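Local coordinates for 450aa long hypothetical fmu protein (PDB 2YXL) that probably methylates the C5 position of cytosine in RNA, with S-adenosyl-L-methionine as methyl donor, at residues 59-64 against 349-354; 64-69 against 151-156. All coordinates share one frame; numbering follows the deposited sequence.

Contact 1. Residues 59-64 against 349-354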
loop_
_atom_site.group_PDB
_atom_site.type_symbol
_atom_site.label_atom_id
_atom_site.label_comp_id
_atom_site.label_asym_id
_atom_site.label_seq_id
_atom_site.Cartn_x
_atom_site.Cartn_y
_atom_site.Cartn_z
ATOM N N ASP A 59 11.521 -7.256 -5.603
ATOM C CA ASP A 59 12.894 -6.808 -5.801
ATOM C C ASP A 59 12.955 -5.733 -6.893
ATOM O O ASP A 59 13.681 -4.746 -6.756
ATOM C CB ASP A 59 13.799 -7.992 -6.158
ATOM C CG ASP A 59 15.271 -7.688 -5.958
ATOM O OD1 ASP A 59 15.660 -7.292 -4.842
ATOM O OD2 ASP A 59 16.050 -7.864 -6.914
ATOM N N ILE A 60 12.184 -5.928 -7.965
ATOM C CA ILE A 60 12.100 -4.953 -9.052
ATOM C C ILE A 60 11.415 -3.663 -8.572
ATOM O O ILE A 60 11.920 -2.562 -8.811
ATOM C CB ILE A 60 11.373 -5.526 -10.307
ATOM C CG1 ILE A 60 12.172 -6.690 -10.912
ATOM C CG2 ILE A 60 11.148 -4.433 -11.353
ATOM C CD1 ILE A 60 11.395 -7.563 -11.879
ATOM N N MET A 61 10.279 -3.807 -7.894
ATOM C CA MET A 61 9.551 -2.657 -7.358
ATOM C C MET A 61 10.437 -1.830 -6.428
ATOM O O MET A 61 10.501 -0.607 -6.547
ATOM C CB MET A 61 8.270 -3.098 -6.631
ATOM C CG MET A 61 7.195 -3.690 -7.542
ATOM S SD MET A 61 6.826 -2.620 -8.945
ATOM C CE MET A 61 5.520 -3.527 -9.764
ATOM N N LYS A 62 11.134 -2.517 -5.526
ATOM C CA LYS A 62 12.012 -1.888 -4.543
ATOM C C LYS A 62 13.173 -1.113 -5.176
ATOM O O LYS A 62 13.520 -0.029 -4.707
ATOM C CB LYS A 62 12.525 -2.957 -3.573
ATOM C CG LYS A 62 13.347 -2.461 -2.398
ATOM C CD LYS A 62 13.425 -3.512 -1.289
ATOM C CE LYS A 62 14.097 -4.812 -1.747
ATOM N NZ LYS A 62 14.065 -5.868 -0.681
ATOM N N LYS A 63 13.753 -1.661 -6.243
ATOM C CA LYS A 63 14.949 -1.085 -6.865
ATOM C C LYS A 63 14.661 -0.388 -8.202
ATOM O O LYS A 63 15.589 -0.056 -8.948
ATOM C CB LYS A 63 16.007 -2.171 -7.071
ATOM C CG LYS A 63 16.399 -2.905 -5.806
ATOM C CD LYS A 63 17.213 -4.142 -6.132
ATOM C CE LYS A 63 17.672 -4.842 -4.865
ATOM N NZ LYS A 63 18.297 -6.154 -5.182
ATOM N N GLN A 64 13.378 -0.159 -8.480
ATOM C CA GLN A 64 12.908 0.326 -9.780
ATOM C C GLN A 64 13.735 1.484 -10.332
ATOM O O GLN A 64 14.195 1.435 -11.481
ATOM C CB GLN A 64 11.434 0.727 -9.687
ATOM C CG GLN A 64 10.706 0.758 -11.017
ATOM C CD GLN A 64 9.371 1.474 -10.937
ATOM O OE1 GLN A 64 8.320 0.871 -11.152
ATOM N NE2 GLN A 64 9.406 2.767 -10.626
ATOM N N ASN A 349 4.320 -1.464 -0.514
ATOM C CA ASN A 349 4.341 -1.159 -1.948
ATOM C C ASN A 349 5.646 -0.451 -2.290
ATOM O O ASN A 349 5.682 0.777 -2.397
ATOM C CB ASN A 349 3.152 -0.286 -2.355
ATOM C CG ASN A 349 1.823 -0.876 -1.946
ATOM O OD1 ASN A 349 1.384 -1.891 -2.488
ATOM N ND2 ASN A 349 1.161 -0.224 -0.998
ATOM N N PRO A 350 6.725 -1.227 -2.475
ATOM C CA PRO A 350 8.070 -0.660 -2.532
ATOM C C PRO A 350 8.289 0.363 -3.649
ATOM O O PRO A 350 9.069 1.299 -3.469
ATOM C CB PRO A 350 8.957 -1.891 -2.734
ATOM C CG PRO A 350 8.138 -3.034 -2.241
ATOM C CD PRO A 350 6.749 -2.689 -2.644
ATOM N N GLU A 351 7.600 0.197 -4.775
ATOM C CA GLU A 351 7.799 1.079 -5.932
ATOM C C GLU A 351 7.393 2.538 -5.691
ATOM O O GLU A 351 7.860 3.434 -6.398
ATOM C CB GLU A 351 7.113 0.520 -7.189
ATOM C CG GLU A 351 5.592 0.648 -7.228
ATOM C CD GLU A 351 4.859 -0.505 -6.561
ATOM O OE1 GLU A 351 5.411 -1.140 -5.633
ATOM O OE2 GLU A 351 3.710 -0.773 -6.969
ATOM N N LEU A 352 6.551 2.768 -4.682
ATOM C CA LEU A 352 6.084 4.115 -4.346
ATOM C C LEU A 352 7.214 5.084 -4.013
ATOM O O LEU A 352 7.114 6.281 -4.309
ATOM C CB LEU A 352 5.049 4.084 -3.214
ATOM C CG LEU A 352 3.650 3.562 -3.567
ATOM C CD1 LEU A 352 2.715 3.684 -2.378
ATOM C CD2 LEU A 352 3.058 4.281 -4.777
ATOM N N ARG A 353 8.289 4.564 -3.421
ATOM C CA ARG A 353 9.458 5.377 -3.091
ATOM C C ARG A 353 10.056 6.060 -4.327
ATOM O O ARG A 353 10.686 7.109 -4.214
ATOM C CB ARG A 353 10.519 4.542 -2.363
ATOM C CG ARG A 353 11.283 3.562 -3.255
ATOM C CD ARG A 353 12.164 2.619 -2.462
ATOM N NE ARG A 353 11.393 1.678 -1.653
ATOM C CZ ARG A 353 11.921 0.846 -0.758
ATOM N NH1 ARG A 353 11.133 0.030 -0.068
ATOM N NH2 ARG A 353 13.234 0.824 -0.548
ATOM N N TRP A 354 9.841 5.466 -5.499
ATOM C CA TRP A 354 10.368 6.003 -6.751
ATOM C C TRP A 354 9.363 6.883 -7.501
ATOM O O TRP A 354 9.757 7.766 -8.262
ATOM C CB TRP A 354 10.874 4.869 -7.649
ATOM C CG TRP A 354 11.950 4.061 -6.998
ATOM C CD1 TRP A 354 11.834 2.796 -6.494
ATOM C CD2 TRP A 354 13.298 4.472 -6.745
ATOM N NE1 TRP A 354 13.028 2.390 -5.955
ATOM C CE2 TRP A 354 13.946 3.398 -6.093
ATOM C CE3 TRP A 354 14.026 5.640 -7.010
ATOM C CZ2 TRP A 354 15.286 3.455 -5.706
ATOM C CZ3 TRP A 354 15.360 5.697 -6.624
ATOM C CH2 TRP A 354 15.975 4.608 -5.977
#
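Trp354 and Lys62 make the one hydrogen bond that joins the helix through 59-64 to the turn at 349-354. Indole NE1 lies 2.8 Å from Lys62 O with an almost straight N-H...O angle of 177°. The oxygen sits in the plane of the indole, whereas the nitrogen stands above the carbonyl plane. The helix is kinked just beyond, where the N of Gly65 and Leu66 make no bond to the turn before, which probably leaves Lys62 O available to the indole. Gln64 passes the ring in the opposite direction, its CB 3.8 Å from Trp354 CD1. A phenylalanine in place of Trp354 would lack the N-H and would probably leave Lys62 O without its mate at the kink. Earlier in the segment, Pro350 CB rests 3.6 Å from Lys62 CA, and Glu351 runs side by side with Met61, its CB 3.6 Å from Met61 SD. Set between its own backbone N and carbonyl carbon (chi1 75°), Glu351 CG stays 3.9 Å from Met61 SD; the carboxylate continues beside the thioether to a salt bridge with Lys29. Met61 O also receives a CA-H...O contact from Glu351 CA at 3.2 Å. Lys62 CG lies over one face of the Arg353 guanidinium, 3.8 Å from NH2. That guanidinium is positioned by Arg353 NE bonding to Pro350 O at 3.0 Å and by Asn181, which also accepts the Lys62 ammonium through its backbone oxygen. A type I turn from Asn349 to Leu352 brings Pro350 and Glu351 against the helix and leads into the short helix that carries Arg353 and Trp354. The Asn-Pro-Glu-Leu-Arg-Trp run follows the Asp-Ala-Pro-Cys motif of RsmB/NOP methyltransferases, and here it docks the Rossmann-like catalytic domain on the N-terminal helical domain.

Contact 2. Residues 64-69 against 151-156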
loop_
_atom_site.group_PDB
_atom_site.type_symbol
_atom_site.label_atom_id
_atom_site.label_comp_id
_atom_site.label_asym_id
_atom_site.label_seq_id
_atom_site.Cartn_x
_atom_site.Cartn_y
_atom_site.Cartn_z
ATOM N N GLN A 64 13.378 -0.159 -8.480
ATOM C CA GLN A 64 12.908 0.326 -9.780
ATOM C C GLN A 64 13.735 1.484 -10.332
ATOM O O GLN A 64 14.195 1.435 -11.481
ATOM C CB GLN A 64 11.434 0.727 -9.687
ATOM C CG GLN A 64 10.706 0.758 -11.017
ATOM C CD GLN A 64 9.371 1.474 -10.937
ATOM O OE1 GLN A 64 8.320 0.871 -11.152
ATOM N NE2 GLN A 64 9.406 2.767 -10.626
ATOM N N GLY A 65 13.926 2.511 -9.507
ATOM C CA GLY A 65 14.658 3.710 -9.906
ATOM C C GLY A 65 16.116 3.454 -10.223
ATOM O O GLY A 65 16.699 4.114 -11.082
ATOM N N LEU A 66 16.705 2.490 -9.523
ATOM C CA LEU A 66 18.098 2.126 -9.737
ATOM C C LEU A 66 18.237 1.270 -10.995
ATOM O O LEU A 66 19.159 1.468 -11.795
ATOM C CB LEU A 66 18.659 1.417 -8.502
ATOM C CG LEU A 66 18.749 2.270 -7.228
ATOM C CD1 LEU A 66 18.870 1.403 -5.974
ATOM C CD2 LEU A 66 19.899 3.273 -7.306
ATOM N N ILE A 67 17.306 0.333 -11.168
ATOM C CA ILE A 67 17.212 -0.474 -12.384
ATOM C C ILE A 67 17.086 0.422 -13.629
ATOM O O ILE A 67 17.784 0.212 -14.627
ATOM C CB ILE A 67 16.044 -1.500 -12.283
ATOM C CG1 ILE A 67 16.416 -2.630 -11.308
ATOM C CG2 ILE A 67 15.679 -2.064 -13.654
ATOM C CD1 ILE A 67 15.252 -3.509 -10.856
ATOM N N ASP A 68 16.216 1.430 -13.546
ATOM C CA ASP A 68 16.005 2.382 -14.638
ATOM C C ASP A 68 17.279 3.141 -15.014
ATOM O O ASP A 68 17.561 3.315 -16.201
ATOM C CB ASP A 68 14.870 3.364 -14.305
ATOM C CG ASP A 68 13.484 2.708 -14.323
ATOM O OD1 ASP A 68 13.366 1.521 -14.716
ATOM O OD2 ASP A 68 12.504 3.387 -13.942
ATOM N N LYS A 69 18.047 3.576 -14.012
ATOM C CA LYS A 69 19.344 4.226 -14.255
ATOM C C LYS A 69 20.316 3.326 -15.015
ATOM O O LYS A 69 21.089 3.812 -15.843
ATOM C CB LYS A 69 19.996 4.691 -12.953
ATOM C CG LYS A 69 19.388 5.947 -12.354
ATOM C CD LYS A 69 20.279 6.523 -11.256
ATOM C CE LYS A 69 19.484 7.381 -10.276
ATOM N NZ LYS A 69 18.811 8.538 -10.937
ATOM N N LEU A 151 25.122 6.072 -1.773
ATOM C CA LEU A 151 24.083 6.246 -0.759
ATOM C C LEU A 151 22.744 5.665 -1.216
ATOM O O LEU A 151 22.078 4.961 -0.457
ATOM C CB LEU A 151 23.930 7.732 -0.415
ATOM C CG LEU A 151 22.781 8.198 0.485
ATOM C CD1 LEU A 151 23.077 7.949 1.962
ATOM C CD2 LEU A 151 22.493 9.674 0.236
ATOM N N GLU A 152 22.363 5.962 -2.459
ATOM C CA GLU A 152 21.102 5.487 -3.025
ATOM C C GLU A 152 21.047 3.965 -3.126
ATOM O O GLU A 152 19.979 3.374 -2.989
ATOM C CB GLU A 152 20.846 6.115 -4.398
ATOM C CG GLU A 152 20.444 7.586 -4.358
ATOM C CD GLU A 152 19.967 8.110 -5.706
ATOM O OE1 GLU A 152 19.097 9.007 -5.717
ATOM O OE2 GLU A 152 20.455 7.629 -6.753
ATOM N N TRP A 153 22.201 3.341 -3.362
ATOM C CA TRP A 153 22.293 1.881 -3.452
ATOM C C TRP A 153 22.228 1.159 -2.101
ATOM O O TRP A 153 21.816 0.001 -2.041
ATOM C CB TRP A 153 23.542 1.458 -4.227
ATOM C CG TRP A 153 23.337 1.417 -5.716
ATOM C CD1 TRP A 153 23.798 2.317 -6.634
ATOM C CD2 TRP A 153 22.612 0.425 -6.458
ATOM N NE1 TRP A 153 23.408 1.949 -7.901
ATOM C CE2 TRP A 153 22.679 0.792 -7.823
ATOM C CE3 TRP A 153 21.913 -0.737 -6.102
ATOM C CZ2 TRP A 153 22.077 0.037 -8.834
ATOM C CZ3 TRP A 153 21.312 -1.486 -7.108
ATOM C CH2 TRP A 153 21.400 -1.096 -8.458
ATOM N N LYS A 154 22.629 1.833 -1.025
ATOM C CA LYS A 154 22.561 1.232 0.307
ATOM C C LYS A 154 21.142 1.210 0.873
ATOM O O LYS A 154 20.731 0.222 1.483
ATOM C CB LYS A 154 23.523 1.912 1.288
ATOM C CG LYS A 154 24.910 1.287 1.317
ATOM C CD LYS A 154 25.604 1.522 2.657
ATOM C CE LYS A 154 26.918 0.754 2.741
ATOM N NZ LYS A 154 27.578 0.902 4.070
ATOM N N TYR A 155 20.401 2.298 0.674
ATOM C CA TYR A 155 19.037 2.391 1.190
ATOM C C TYR A 155 17.985 1.950 0.177
ATOM O O TYR A 155 16.822 1.761 0.536
ATOM C CB TYR A 155 18.726 3.812 1.673
ATOM C CG TYR A 155 19.524 4.280 2.875
ATOM C CD1 TYR A 155 19.665 5.638 3.142
ATOM C CD2 TYR A 155 20.137 3.373 3.743
ATOM C CE1 TYR A 155 20.391 6.087 4.242
ATOM C CE2 TYR A 155 20.869 3.812 4.843
ATOM C CZ TYR A 155 20.990 5.171 5.086
ATOM O OH TYR A 155 21.709 5.623 6.168
ATOM N N LEU A 156 18.402 1.782 -1.079
ATOM C CA LEU A 156 17.495 1.488 -2.196
ATOM C C LEU A 156 16.386 2.542 -2.280
ATOM O O LEU A 156 15.199 2.217 -2.310
ATOM C CB LEU A 156 16.924 0.061 -2.104
ATOM C CG LEU A 156 17.892 -1.118 -1.901
ATOM C CD1 LEU A 156 17.133 -2.429 -1.730
ATOM C CD2 LEU A 156 18.909 -1.234 -3.030
#
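Leu66 and Trp153 meet between helical segments 64-69 and 151-155, which run at 136° to each other, their axes 10.7 Å apart at closest approach. Leu66 spreads its branches over one face of the indole. CD2 stands above the five-membered ring in a CH-pi contact, 3.8 Å from the centroid and 12° off the ring normal. CD1 covers the benzo part, 3.7 Å from Trp153 CE3, and CB completes the cover 3.7 Å from Trp153 CZ2. Leu66 CG is set anti to the carbonyl carbon (chi1 -65°), and from there both methyls meet the ring; the two side chains slide past each other in opposite directions. The contact thus lays helix 147-155, which leads on to helix 159-169, against the long helix 47-75 of the N-terminal helical domain; Phe99 of helix 84-99 also touches Trp153. Just beyond the end of helix 147-155, Leu156, the first residue to leave helical geometry and with positive phi, brings CD2 within 4.0 Å of Leu66 CD1. Toward solvent, Lys69 crosses Glu152 at about a right angle, CE 3.7 Å from OE2. Its NZ remains 4.6 Å from that same Glu152 OE2, beyond a salt bridge, while Glu152 OE1 accepts the backbone N-H of Ser159.

Overall arrangement
Both contacts are made by helix 47-75, and Gln64 belongs to both; their centres lie about 9 Å apart. Contact 1 is buried and mixed, one indole-to-carbonyl hydrogen bond amid close packing, its charged ends answered by residues outside it; it joins parts far apart in sequence, the catalytic domain and the N-terminal helices. Contact 2 lies nearer the surface, is smaller, and relies on apolar and CH-pi packing between helices, with charges only at its margin. The two meet directly. The Trp354 ring packs against Gly65 and Leu66, so Leu66 touches a tryptophan in each contact, and Arg353 NH2 probably donates to Leu156 O, 3.0 Å away.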